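Long-range contact in 2-nitrobenzoate nitroreductase (Pseudomonas fluorescens, PDB 4Z85), which probably reduces the nitro group of 2-nitrobenzoate with FMN as its cofactor: residues 88-93 with 136-141. Sequence-based numbering, arbitrary orientation.
Sequences VVNMVD and PIAWEC
Val89 and Trp139 form a hydrogen-bonded antiparallel pair between two neighbouring strands of the closed six-stranded barrel of a flavin reductase-like, FMN-binding domain. The strand axes run at 166°. Val89 N donates to Trp139 O at 3.0 Å, and Trp139 N returns a straighter bond to Val89 O at 2.8 Å. Met91 N extends the pairing to Ile137 O at 2.9 Å. Strand 28-33 flanks the other edge of 86-90, through backbone bonds of Val88 and Asn90, and so helps close the barrel.

On the face with Val89 and Trp139, the main side-chain contact is CH-pi. The Met91 chain is bent at chi2 (-51°), which brings SD round toward the indole. Met91 CE then sits over the ring centre, 3.2 Å above its plane. Trp139 NE1 hydrogen-bonds Ser21 OG of the second subunit, and Phe57 also meets the indole. The ring therefore joins the barrel to the dimer interface. An alanine in place of Trp139 would probably leave Met91 CE without its aromatic bed and Ser21 of the second subunit without this N-H donor.

The face with Val88, Asn90 and Ala138 carries a smaller apolar contact, Val88 CG1 against Ala138 CB at 3.8 Å. The Asn90 amide is buried and satisfied elsewhere: ND2 bonds Leu29 O and Thr31 OG1, and OD1 accepts from Ile132 N.

Past the strand, Asp93 sits at the N-cap of helix 94-103, its OD1 making a weak hydrogen bond to Arg95 N. Its carboxylate meets the Pro136 ring tip to tip, with Asp93 OD2 3.5 Å from Pro136 CB. Met91 O is buried here with no hydrogen-bond partner; Pro136 CD lies against it at 3.2 Å.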
ATOM      1  N   VAL A  88      -2.107  13.244 -11.785  1.00 23.46           N
ATOM      2  CA  VAL A  88      -0.740  12.756 -11.637  1.00 21.28           C
ATOM      3  C   VAL A  88      -0.529  12.222 -10.239  1.00 20.88           C
ATOM      4  O   VAL A  88      -0.904  12.871  -9.263  1.00 20.54           O
ATOM      5  CB  VAL A  88       0.313  13.844 -11.905  1.00 21.81           C
ATOM      6  CG1 VAL A  88       1.723  13.366 -11.493  1.00 21.25           C
ATOM      7  CG2 VAL A  88       0.296  14.251 -13.380  1.00 24.72           C
ATOM      8  N   VAL A  89       0.058  11.033 -10.160  1.00 18.85           N
ATOM      9  CA  VAL A  89       0.562  10.546  -8.878  1.00 17.91           C
ATOM     10  C   VAL A  89       2.049  10.886  -8.764  1.00 15.59           C
ATOM     11  O   VAL A  89       2.877  10.364  -9.487  1.00 19.88           O
ATOM     12  CB  VAL A  89       0.351   9.024  -8.719  1.00 17.57           C
ATOM     13  CG1 VAL A  89       1.017   8.529  -7.430  1.00 19.86           C
ATOM     14  CG2 VAL A  89      -1.137   8.695  -8.709  1.00 18.75           C
ATOM     15  N   ASN A  90       2.380  11.778  -7.845  1.00 18.81           N
ATOM     16  CA  ASN A  90       3.763  12.136  -7.585  1.00 19.58           C
ATOM     17  C   ASN A  90       4.255  11.317  -6.423  1.00 17.97           C
ATOM     18  O   ASN A  90       3.609  11.304  -5.376  1.00 19.16           O
ATOM     19  CB  ASN A  90       3.914  13.620  -7.243  1.00 20.63           C
ATOM     20  CG  ASN A  90       3.390  14.526  -8.331  1.00 22.49           C
ATOM     21  OD1 ASN A  90       4.114  14.844  -9.277  1.00 24.19           O
ATOM     22  ND2 ASN A  90       2.134  14.940  -8.209  1.00 21.03           N
ATOM     23  N   MET A  91       5.372  10.641  -6.623  1.00 18.32           N
ATOM     24  CA  MET A  91       5.980   9.834  -5.568  1.00 17.67           C
ATOM     25  C   MET A  91       6.780  10.760  -4.663  1.00 22.99           C
ATOM     26  O   MET A  91       7.129  11.880  -5.053  1.00 21.23           O
ATOM     27  CB  MET A  91       6.863   8.731  -6.152  1.00 20.86           C
ATOM     28  CG  MET A  91       6.122   7.799  -7.109  1.00 19.41           C
ATOM     29  SD  MET A  91       4.595   7.148  -6.380  1.00 20.02           S
ATOM     30  CE  MET A  91       4.020   6.151  -7.737  1.00 19.53           C
ATOM     31  N   VAL A  92       7.067  10.294  -3.453  1.00 19.29           N
ATOM     32  CA  VAL A  92       7.527  11.185  -2.397  1.00 19.90           C
ATOM     33  C   VAL A  92       8.862  10.735  -1.831  1.00 19.78           C
ATOM     34  O   VAL A  92       8.955   9.649  -1.270  1.00 20.19           O
ATOM     35  CB  VAL A  92       6.498  11.266  -1.240  1.00 19.62           C
ATOM     36  CG1 VAL A  92       7.023  12.178  -0.118  1.00 19.07           C
ATOM     37  CG2 VAL A  92       5.125  11.728  -1.751  1.00 19.00           C
ATOM     38  N   ASP A  93       9.896  11.561  -1.992  1.00 20.85           N
ATOM     39  CA  ASP A  93      11.156  11.324  -1.298  1.00 21.50           C
ATOM     40  C   ASP A  93      11.562  12.575  -0.513  1.00 22.61           C
ATOM     41  O   ASP A  93      10.763  13.486  -0.338  1.00 21.47           O
ATOM     42  CB  ASP A  93      12.255  10.885  -2.271  1.00 21.75           C
ATOM     43  CG  ASP A  93      12.706  11.986  -3.232  1.00 25.98           C
ATOM     44  OD1 ASP A  93      12.114  13.079  -3.261  1.00 26.21           O
ATOM     45  OD2 ASP A  93      13.676  11.725  -3.976  1.00 26.68           O
ATOM     46  N   PRO A 136      10.496  12.829  -7.491  1.00 23.20           N
ATOM     47  CA  PRO A 136      11.480  11.849  -7.967  1.00 25.70           C
ATOM     48  C   PRO A 136      10.958  11.038  -9.146  1.00 24.90           C
ATOM     49  O   PRO A 136      11.677  10.758 -10.103  1.00 24.92           O
ATOM     50  CB  PRO A 136      11.715  10.958  -6.744  1.00 22.72           C
ATOM     51  CG  PRO A 136      10.468  11.127  -5.897  1.00 19.90           C
ATOM     52  CD  PRO A 136      10.023  12.537  -6.124  1.00 26.98           C
ATOM     53  N   ILE A 137       9.694  10.648  -9.040  1.00 23.05           N
ATOM     54  CA  ILE A 137       9.008   9.832 -10.032  1.00 23.43           C
ATOM     55  C   ILE A 137       7.574  10.314 -10.047  1.00 21.52           C
ATOM     56  O   ILE A 137       7.043  10.696  -9.008  1.00 21.81           O
ATOM     57  CB  ILE A 137       9.060   8.314  -9.700  1.00 21.51           C
ATOM     58  CG1 ILE A 137      10.506   7.808  -9.572  1.00 22.11           C
ATOM     59  CG2 ILE A 137       8.322   7.507 -10.755  1.00 20.02           C
ATOM     60  CD1 ILE A 137      10.604   6.342  -9.179  1.00 22.17           C
ATOM     61  N   ALA A 138       6.943  10.318 -11.221  1.00 22.34           N
ATOM     62  CA  ALA A 138       5.530  10.659 -11.317  1.00 21.68           C
ATOM     63  C   ALA A 138       4.830   9.747 -12.304  1.00 22.51           C
ATOM     64  O   ALA A 138       5.393   9.361 -13.315  1.00 24.50           O
ATOM     65  CB  ALA A 138       5.354  12.124 -11.722  1.00 23.15           C
ATOM     66  N   TRP A 139       3.606   9.356 -11.986  1.00 20.94           N
ATOM     67  CA  TRP A 139       2.765   8.605 -12.902  1.00 21.30           C
ATOM     68  C   TRP A 139       1.772   9.567 -13.546  1.00 21.32           C
ATOM     69  O   TRP A 139       1.034  10.266 -12.852  1.00 20.63           O
ATOM     70  CB  TRP A 139       1.990   7.497 -12.177  1.00 19.13           C
ATOM     71  CG  TRP A 139       2.785   6.373 -11.605  1.00 19.72           C
ATOM     72  CD1 TRP A 139       4.114   6.103 -11.795  1.00 20.78           C
ATOM     73  CD2 TRP A 139       2.285   5.346 -10.742  1.00 17.96           C
ATOM     74  NE1 TRP A 139       4.464   4.962 -11.108  1.00 21.75           N
ATOM     75  CE2 TRP A 139       3.356   4.477 -10.460  1.00 19.59           C
ATOM     76  CE3 TRP A 139       1.026   5.079 -10.176  1.00 18.95           C
ATOM     77  CZ2 TRP A 139       3.215   3.365  -9.625  1.00 17.75           C
ATOM     78  CZ3 TRP A 139       0.888   3.982  -9.358  1.00 16.06           C
ATOM     79  CH2 TRP A 139       1.972   3.134  -9.087  1.00 17.07           C
ATOM     80  N   GLU A 140       1.774   9.616 -14.875  1.00 23.74           N
ATOM     81  CA  GLU A 140       0.731  10.289 -15.631  1.00 24.50           C
ATOM     82  C   GLU A 140      -0.419   9.302 -15.804  1.00 19.90           C
ATOM     83  O   GLU A 140      -0.245   8.225 -16.415  1.00 22.78           O
ATOM     84  CB  GLU A 140       1.269  10.773 -16.991  1.00 24.89           C
ATOM     85  CG  GLU A 140       2.494  11.693 -16.849  1.00 26.84           C
ATOM     86  CD  GLU A 140       2.984  12.259 -18.177  1.00 34.66           C
ATOM     87  OE1 GLU A 140       2.436  11.871 -19.231  1.00 34.17           O
ATOM     88  OE2 GLU A 140       3.922  13.089 -18.155  1.00 33.17           O
ATOM     89  N   CYS A 141      -1.574   9.684 -15.247  1.00 21.70           N
ATOM     90  CA  CYS A 141      -2.705   8.777 -15.095  1.00 21.55           C
ATOM     91  C   CYS A 141      -4.002   9.266 -15.697  1.00 21.40           C
ATOM     92  O   CYS A 141      -4.299  10.471 -15.722  1.00 23.46           O
ATOM     93  CB  CYS A 141      -2.964   8.498 -13.617  1.00 21.35           C
ATOM     94  SG  CYS A 141      -1.515   7.969 -12.696  1.00 22.98           S
TER